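Local atomic coordinates of putative adhesin (Komagataella phaffii, PDB entry 5FX8), a protein that probably serves as a cell-wall adhesin, a GPI-anchored surface protein that may mediate cell-cell interaction through salt bridges and hydrogen bonds with other proteins. Residues C[151-156]-C[166-171]; C[178-183]-C[248-253]; C[278-283]-C[297-302]. All blocks are in the same frame, centred on the assembly; numbering follows the deposited sequence.

Contact 1: C[151-156]-C[166-171]; sequences QPIKLS and FVDIPG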
# COMPACT_ATOMS: atom_id res chain seq x y z
N GLN C 151 -38.46 -12.25 -10.01
CA GLN C 151 -38.76 -11.50 -8.81
C GLN C 151 -38.85 -12.50 -7.68
O GLN C 151 -38.86 -13.71 -7.93
CB GLN C 151 -40.06 -10.73 -8.99
CG GLN C 151 -41.22 -11.59 -9.39
CD GLN C 151 -42.51 -10.82 -9.41
OE1 GLN C 151 -42.63 -9.80 -8.75
NE2 GLN C 151 -43.49 -11.31 -10.18
N PRO C 152 -38.89 -12.06 -6.43
CA PRO C 152 -39.09 -13.01 -5.33
C PRO C 152 -40.45 -13.69 -5.44
O PRO C 152 -41.47 -13.04 -5.66
CB PRO C 152 -39.02 -12.12 -4.09
CG PRO C 152 -38.25 -10.95 -4.53
CD PRO C 152 -38.64 -10.70 -5.93
N ILE C 153 -40.44 -15.01 -5.29
CA ILE C 153 -41.66 -15.79 -5.24
C ILE C 153 -41.76 -16.49 -3.89
O ILE C 153 -40.81 -16.53 -3.12
CB ILE C 153 -41.75 -16.80 -6.40
CG1 ILE C 153 -40.62 -17.80 -6.31
CG2 ILE C 153 -41.73 -16.07 -7.71
CD1 ILE C 153 -40.71 -18.86 -7.35
N LYS C 154 -42.95 -17.04 -3.61
CA LYS C 154 -43.26 -17.78 -2.40
C LYS C 154 -43.89 -19.11 -2.78
O LYS C 154 -44.70 -19.16 -3.70
CB LYS C 154 -44.20 -16.96 -1.52
CG LYS C 154 -44.04 -17.26 -0.06
CD LYS C 154 -45.34 -17.52 0.61
CE LYS C 154 -46.20 -16.32 0.55
NZ LYS C 154 -47.45 -16.59 1.29
N LEU C 155 -43.52 -20.20 -2.10
CA LEU C 155 -44.06 -21.53 -2.39
C LEU C 155 -44.51 -22.22 -1.11
O LEU C 155 -43.88 -22.04 -0.06
CB LEU C 155 -43.01 -22.40 -3.12
CG LEU C 155 -42.47 -21.84 -4.44
CD1 LEU C 155 -41.42 -22.76 -5.04
CD2 LEU C 155 -43.55 -21.61 -5.45
N SER C 156 -45.60 -23.00 -1.17
CA SER C 156 -46.13 -23.77 -0.05
C SER C 156 -45.84 -25.25 -0.25
O SER C 156 -45.84 -25.74 -1.37
CB SER C 156 -47.66 -23.63 0.10
OG SER C 156 -48.13 -22.30 0.15
N PHE C 166 -41.26 -21.70 1.18
CA PHE C 166 -40.06 -21.36 0.42
C PHE C 166 -40.19 -19.94 -0.09
O PHE C 166 -41.20 -19.59 -0.69
CB PHE C 166 -39.83 -22.31 -0.77
CG PHE C 166 -39.39 -23.69 -0.38
CD1 PHE C 166 -38.91 -23.96 0.88
CD2 PHE C 166 -39.46 -24.73 -1.29
CE1 PHE C 166 -38.50 -25.23 1.25
CE2 PHE C 166 -39.06 -26.01 -0.92
CZ PHE C 166 -38.58 -26.25 0.36
N VAL C 167 -39.18 -19.13 0.15
CA VAL C 167 -39.07 -17.80 -0.44
C VAL C 167 -37.84 -17.83 -1.33
O VAL C 167 -36.71 -17.99 -0.84
CB VAL C 167 -38.97 -16.70 0.62
CG1 VAL C 167 -38.93 -15.36 -0.04
CG2 VAL C 167 -40.14 -16.78 1.59
N ASP C 168 -38.04 -17.71 -2.64
CA ASP C 168 -36.96 -17.72 -3.60
C ASP C 168 -36.61 -16.30 -4.02
O ASP C 168 -37.50 -15.53 -4.38
CB ASP C 168 -37.33 -18.54 -4.83
CG ASP C 168 -37.23 -20.02 -4.59
OD1 ASP C 168 -36.89 -20.40 -3.45
OD2 ASP C 168 -37.49 -20.81 -5.52
N ILE C 169 -35.32 -15.97 -3.97
CA ILE C 169 -34.82 -14.68 -4.43
C ILE C 169 -33.95 -14.94 -5.66
O ILE C 169 -32.90 -15.58 -5.56
CB ILE C 169 -34.00 -13.96 -3.35
CG1 ILE C 169 -34.74 -13.97 -2.01
CG2 ILE C 169 -33.66 -12.58 -3.87
CD1 ILE C 169 -35.89 -13.06 -1.94
N PRO C 170 -34.34 -14.46 -6.84
CA PRO C 170 -33.53 -14.69 -8.03
C PRO C 170 -32.42 -13.64 -8.17
O PRO C 170 -32.67 -12.44 -8.11
CB PRO C 170 -34.54 -14.57 -9.17
CG PRO C 170 -35.56 -13.67 -8.66
CD PRO C 170 -35.64 -13.86 -7.17
N GLY C 171 -31.19 -14.12 -8.34
CA GLY C 171 -30.09 -13.24 -8.65
C GLY C 171 -30.22 -12.56 -9.99
O GLY C 171 -29.66 -11.49 -10.18
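Ile153 and Leu155 pair with Asp168 and Phe166 in a β-hairpin at the margin of one sheet of the second cohesin-like domain, an all-β sandwich. The strand segments 153-156 and 166-170 run antiparallel at 154°. Two reciprocal pairs of backbone hydrogen bonds join Ile153 to Asp168 and Leu155 to Phe166; among them Leu155 N donates to Phe166 O at 2.8 Å. The tightly packed side carries Val167 and Ile169, which are buried against Val280 and Val282 of the opposing sheet. Here the tip of Ile169 meets the ring of Pro152, CD1 lying 3.9 Å from Pro152 CB. Lys154 starts on this side too, its CG 3.7 Å from Phe166 O, but the chain bends away and NZ bonds to Asn278 OD1 and Glu301 O. The other side, that of Ile153, Leu155, Phe166 and Asp168, is more open at one end: Leu155 and Phe166 remain partly exposed and meet through their CB atoms at 4.0 Å, while the phenyl ring leads off toward Arg262 and Ser264. Asp168 is buried, and its OD2 forms salt bridges with both Arg262 and Arg149, which probably offset its charge. Its methylene is covered by Ile153, whose CG1 sits between the backbone N and the carbonyl carbon (chi1 62°) and comes within 3.7 Å of Asp168 CB.

Contact 2: C[178-183]-C[248-253]; sequences NIDIST and SLSFAG
Ile179 and Ile181 lie beside Phe251 and Leu249 where two strands far apart in sequence become neighbours in one sheet of the β-sandwich of the second cohesin-like domain. The segments are antiparallel, 172° between their directions, and the Ile179-Phe251 and Ile181-Leu249 pairs each exchange two backbone hydrogen bonds. The side chains of these four residues fill the face turned to the sandwich interior. Ile179 and Phe251 abut at their roots, CB to CB at 3.9 Å. From there the phenyl group reaches diagonally: CG stands beside the backbone N (chi1 -73°), and the ring beyond it lies against the adjoining pair. There the CD1 methyl of Ile181 comes up to the ring edge, near its plane, 4.3 Å from Phe251 CE2. Leu249, whose CG is anti to its backbone N (chi1 -172°), presses a second bump on the same corner, its CD2 3.8 Å from that CE2. The ring therefore fits against two branched aliphatic groups, one on each strand, and it also makes an edge-to-face stack with Tyr197. Over this face lie Leu261 and Val263 of the partner sheet. The reverse face, though it holds the buried Ala252, is mostly polar and partly exposed. At one end of it Asn178 ND2 rests 3.7 Å from Ala252 CB while hydrogen-bonding to Glu238 OE1, and Arg403 of the lipoxygenase chain packs against both residues. Further along, Ser250 OG hydrogen-bonds to Ser239 OG and lies 3.3 Å from Asp180 OD1, at most a weak bond.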
# COMPACT_ATOMS: atom_id res chain seq x y z
N ASN C 178 -28.48 -6.52 -0.88
CA ASN C 178 -29.09 -6.79 0.41
C ASN C 178 -30.49 -7.34 0.24
O ASN C 178 -31.20 -7.02 -0.72
CB ASN C 178 -29.11 -5.54 1.29
CG ASN C 178 -27.72 -5.04 1.57
OD1 ASN C 178 -27.10 -4.41 0.72
ND2 ASN C 178 -27.22 -5.32 2.76
N ILE C 179 -30.88 -8.20 1.17
CA ILE C 179 -32.17 -8.86 1.14
C ILE C 179 -32.77 -8.80 2.54
O ILE C 179 -32.16 -9.27 3.50
CB ILE C 179 -32.06 -10.32 0.69
CG1 ILE C 179 -31.44 -10.38 -0.70
CG2 ILE C 179 -33.42 -10.95 0.73
CD1 ILE C 179 -31.27 -11.77 -1.24
N ASP C 180 -33.97 -8.24 2.63
CA ASP C 180 -34.74 -8.17 3.86
C ASP C 180 -36.04 -8.97 3.71
O ASP C 180 -36.79 -8.77 2.76
CB ASP C 180 -35.08 -6.73 4.19
CG ASP C 180 -33.87 -5.87 4.26
OD1 ASP C 180 -32.91 -6.27 4.95
OD2 ASP C 180 -33.85 -4.81 3.61
N ILE C 181 -36.32 -9.84 4.68
CA ILE C 181 -37.49 -10.70 4.64
C ILE C 181 -38.20 -10.65 5.99
O ILE C 181 -37.56 -10.70 7.04
CB ILE C 181 -37.09 -12.15 4.29
CG1 ILE C 181 -36.49 -12.21 2.90
CG2 ILE C 181 -38.26 -13.06 4.34
CD1 ILE C 181 -35.55 -13.33 2.73
N SER C 182 -39.52 -10.54 5.96
CA SER C 182 -40.33 -10.76 7.15
C SER C 182 -41.60 -11.51 6.78
O SER C 182 -42.20 -11.24 5.74
CB SER C 182 -40.68 -9.45 7.82
OG SER C 182 -41.45 -8.68 6.94
N THR C 183 -42.00 -12.44 7.64
CA THR C 183 -43.22 -13.23 7.48
C THR C 183 -44.10 -13.03 8.70
O THR C 183 -43.61 -13.03 9.82
CB THR C 183 -42.91 -14.74 7.37
OG1 THR C 183 -41.72 -14.94 6.61
CG2 THR C 183 -44.03 -15.48 6.67
N SER C 248 -38.25 -12.44 11.15
CA SER C 248 -37.48 -11.42 10.46
C SER C 248 -36.14 -11.98 10.03
O SER C 248 -35.48 -12.70 10.79
CB SER C 248 -37.24 -10.21 11.35
OG SER C 248 -38.37 -9.41 11.43
N LEU C 249 -35.70 -11.62 8.83
CA LEU C 249 -34.46 -12.18 8.33
C LEU C 249 -33.84 -11.21 7.35
O LEU C 249 -34.56 -10.55 6.61
CB LEU C 249 -34.75 -13.52 7.68
CG LEU C 249 -33.58 -14.37 7.25
CD1 LEU C 249 -32.64 -14.61 8.41
CD2 LEU C 249 -34.13 -15.66 6.76
N SER C 250 -32.51 -11.13 7.34
CA SER C 250 -31.79 -10.23 6.43
C SER C 250 -30.52 -10.88 5.90
O SER C 250 -29.86 -11.65 6.58
CB SER C 250 -31.40 -8.93 7.12
OG SER C 250 -32.53 -8.27 7.58
N PHE C 251 -30.15 -10.50 4.69
CA PHE C 251 -28.99 -11.07 4.03
C PHE C 251 -28.16 -9.98 3.38
O PHE C 251 -28.69 -9.05 2.77
CB PHE C 251 -29.38 -12.08 2.96
CG PHE C 251 -29.89 -13.39 3.48
CD1 PHE C 251 -29.02 -14.40 3.84
CD2 PHE C 251 -31.26 -13.64 3.52
CE1 PHE C 251 -29.49 -15.63 4.27
CE2 PHE C 251 -31.73 -14.86 3.95
CZ PHE C 251 -30.85 -15.86 4.32
N ALA C 252 -26.85 -10.09 3.49
CA ALA C 252 -25.92 -9.25 2.76
C ALA C 252 -24.96 -10.17 2.06
O ALA C 252 -24.38 -11.06 2.69
CB ALA C 252 -25.14 -8.30 3.67
N GLY C 253 -24.81 -10.01 0.76
CA GLY C 253 -23.94 -10.92 0.05
C GLY C 253 -24.14 -10.75 -1.43
O GLY C 253 -24.95 -9.94 -1.88

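Contact 3: C[278-283]-C[297-302]; sequences NVVNVD and FVLDEP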
# COMPACT_ATOMS: atom_id res chain seq x y z
N ASN C 278 -50.85 -15.98 5.29
CA ASN C 278 -49.41 -15.80 5.34
C ASN C 278 -48.98 -14.70 4.39
O ASN C 278 -49.30 -14.76 3.21
CB ASN C 278 -48.67 -17.08 4.96
CG ASN C 278 -47.17 -16.90 4.97
OD1 ASN C 278 -46.60 -16.28 4.09
ND2 ASN C 278 -46.53 -17.45 5.98
N VAL C 279 -48.21 -13.74 4.90
CA VAL C 279 -47.62 -12.72 4.05
C VAL C 279 -46.11 -12.76 4.22
O VAL C 279 -45.61 -13.10 5.29
CB VAL C 279 -48.18 -11.33 4.38
CG1 VAL C 279 -47.82 -10.97 5.77
CG2 VAL C 279 -47.63 -10.32 3.44
N VAL C 280 -45.40 -12.45 3.14
CA VAL C 280 -43.96 -12.34 3.15
C VAL C 280 -43.62 -11.05 2.44
O VAL C 280 -43.84 -10.93 1.23
CB VAL C 280 -43.27 -13.52 2.46
CG1 VAL C 280 -41.82 -13.22 2.32
CG2 VAL C 280 -43.44 -14.74 3.26
N ASN C 281 -43.07 -10.09 3.17
CA ASN C 281 -42.54 -8.88 2.57
C ASN C 281 -41.06 -9.09 2.27
O ASN C 281 -40.31 -9.52 3.14
CB ASN C 281 -42.74 -7.70 3.51
CG ASN C 281 -44.14 -7.62 4.04
OD1 ASN C 281 -44.50 -8.30 5.00
ND2 ASN C 281 -44.94 -6.78 3.41
N VAL C 282 -40.66 -8.81 1.04
CA VAL C 282 -39.28 -8.94 0.62
C VAL C 282 -38.84 -7.61 0.06
O VAL C 282 -39.45 -7.10 -0.89
CB VAL C 282 -39.11 -10.05 -0.43
CG1 VAL C 282 -37.71 -10.03 -0.98
CG2 VAL C 282 -39.41 -11.38 0.20
N ASP C 283 -37.80 -7.02 0.64
CA ASP C 283 -37.23 -5.77 0.15
C ASP C 283 -35.84 -6.05 -0.40
O ASP C 283 -35.00 -6.60 0.31
CB ASP C 283 -37.17 -4.74 1.26
CG ASP C 283 -38.52 -4.44 1.83
OD1 ASP C 283 -39.03 -5.25 2.64
OD2 ASP C 283 -39.09 -3.40 1.46
N PHE C 297 -41.68 -6.10 -2.29
CA PHE C 297 -42.61 -7.08 -2.81
C PHE C 297 -43.46 -7.61 -1.67
O PHE C 297 -42.99 -7.74 -0.54
CB PHE C 297 -41.91 -8.27 -3.49
CG PHE C 297 -41.02 -7.89 -4.63
CD1 PHE C 297 -39.75 -7.40 -4.39
CD2 PHE C 297 -41.43 -8.06 -5.93
CE1 PHE C 297 -38.94 -7.05 -5.43
CE2 PHE C 297 -40.62 -7.73 -6.97
CZ PHE C 297 -39.37 -7.21 -6.73
N VAL C 298 -44.71 -7.92 -1.97
CA VAL C 298 -45.63 -8.52 -1.02
C VAL C 298 -46.11 -9.84 -1.60
O VAL C 298 -46.53 -9.91 -2.76
CB VAL C 298 -46.80 -7.58 -0.71
CG1 VAL C 298 -47.60 -8.11 0.45
CG2 VAL C 298 -46.27 -6.22 -0.38
N LEU C 299 -46.04 -10.90 -0.79
CA LEU C 299 -46.41 -12.25 -1.21
C LEU C 299 -47.40 -12.80 -0.18
O LEU C 299 -47.01 -13.33 0.86
CB LEU C 299 -45.17 -13.13 -1.34
CG LEU C 299 -43.95 -12.51 -2.03
CD1 LEU C 299 -42.75 -13.36 -1.80
CD2 LEU C 299 -44.17 -12.36 -3.49
N ASP C 300 -48.69 -12.68 -0.47
CA ASP C 300 -49.71 -12.99 0.52
C ASP C 300 -50.49 -14.25 0.21
O ASP C 300 -51.53 -14.49 0.84
CB ASP C 300 -50.67 -11.81 0.70
CG ASP C 300 -51.05 -11.17 -0.62
OD1 ASP C 300 -51.02 -11.86 -1.66
OD2 ASP C 300 -51.41 -9.98 -0.61
N GLU C 301 -50.01 -15.08 -0.70
CA GLU C 301 -50.71 -16.31 -1.05
C GLU C 301 -50.96 -17.17 0.20
O GLU C 301 -50.01 -17.46 0.94
CB GLU C 301 -49.92 -17.11 -2.08
CG GLU C 301 -50.74 -18.16 -2.83
CD GLU C 301 -49.87 -19.25 -3.47
OE1 GLU C 301 -48.62 -19.16 -3.35
OE2 GLU C 301 -50.44 -20.20 -4.07
N PRO C 302 -52.23 -17.56 0.48
CA PRO C 302 -52.53 -18.43 1.62
C PRO C 302 -52.10 -19.87 1.43
O PRO C 302 -51.65 -20.25 0.34
CB PRO C 302 -54.06 -18.38 1.72
CG PRO C 302 -54.47 -17.27 0.92
CD PRO C 302 -53.45 -17.06 -0.15
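The strand segments 278-283 and 297-299 run antiparallel, at 162° to each other, and the Val280-Leu299 and Val282-Phe297 pairs each exchange two N-H···O bonds. Val282 N-H to Phe297 O is nearly straight, 165° at the hydrogen, while Val280 N-H to Leu299 O is more bent and its donor also stands above the carbonyl plane. Beyond Leu299 the regular ladder gives way, and Asn278 O receives a CH···O contact from Asp300 CA at 3.2 Å. Leu299 leans back over the strand it pairs with: chi1 of -44° sets CG beside the backbone N, and CG comes 3.6 Å from Val280 O, the acceptor of the Leu299 N-H. Its CD1 then touches Val280 CG1 at 4.2 Å and lies slightly farther from a methyl of Val282. Phe297 meets Val282 differently, presenting its ring edge, so that Val282 O lies in the ring plane, 3.5 Å from CD1. This pairing is a β-hairpin closing one margin of a five-stranded antiparallel sheet in the second cohesin-like domain. Val280, Val282, Phe297 and Leu299 look into the sandwich, where Val167 and Ile169 pack on the valines and Pro152 on Phe297. Val279, Asn281 and Val298 make up a more open surface on the reverse. The side chains of Val279 and Val298 cross obliquely, Val279 CG2, anti to its backbone N, touching Val298 CG1 at 3.7 Å. Asn281 instead lies alongside Val298, the two side chains pointing the same way, and its carboxamide ND2 is 4.1 Å from Val298 CG2.

Overall arrangement
Contacts 1, 2 and 3 follow in series within the second cohesin-like domain of this N-terminal part of the longer putative adhesin. Contact 1 is a hairpin in one sheet of the sandwich; contacts 2 and 3 belong to the other, where strands 176-186 and 275-286 are neighbours and Asp180 O probably accepts a hydrogen bond from Asp283 N. The centres of contacts 2 and 3 are about 13 Å apart. Contact 1 lies about 12 Å from contact 2 and 10 Å from contact 3, facing both across the interior: Ile169 CG2 meets Ile179 CD1 at 3.6 Å. Lys154, on strand 153-158, reaches Asn278 and Glu301 of contact 3, tying the two sheets together at the margin.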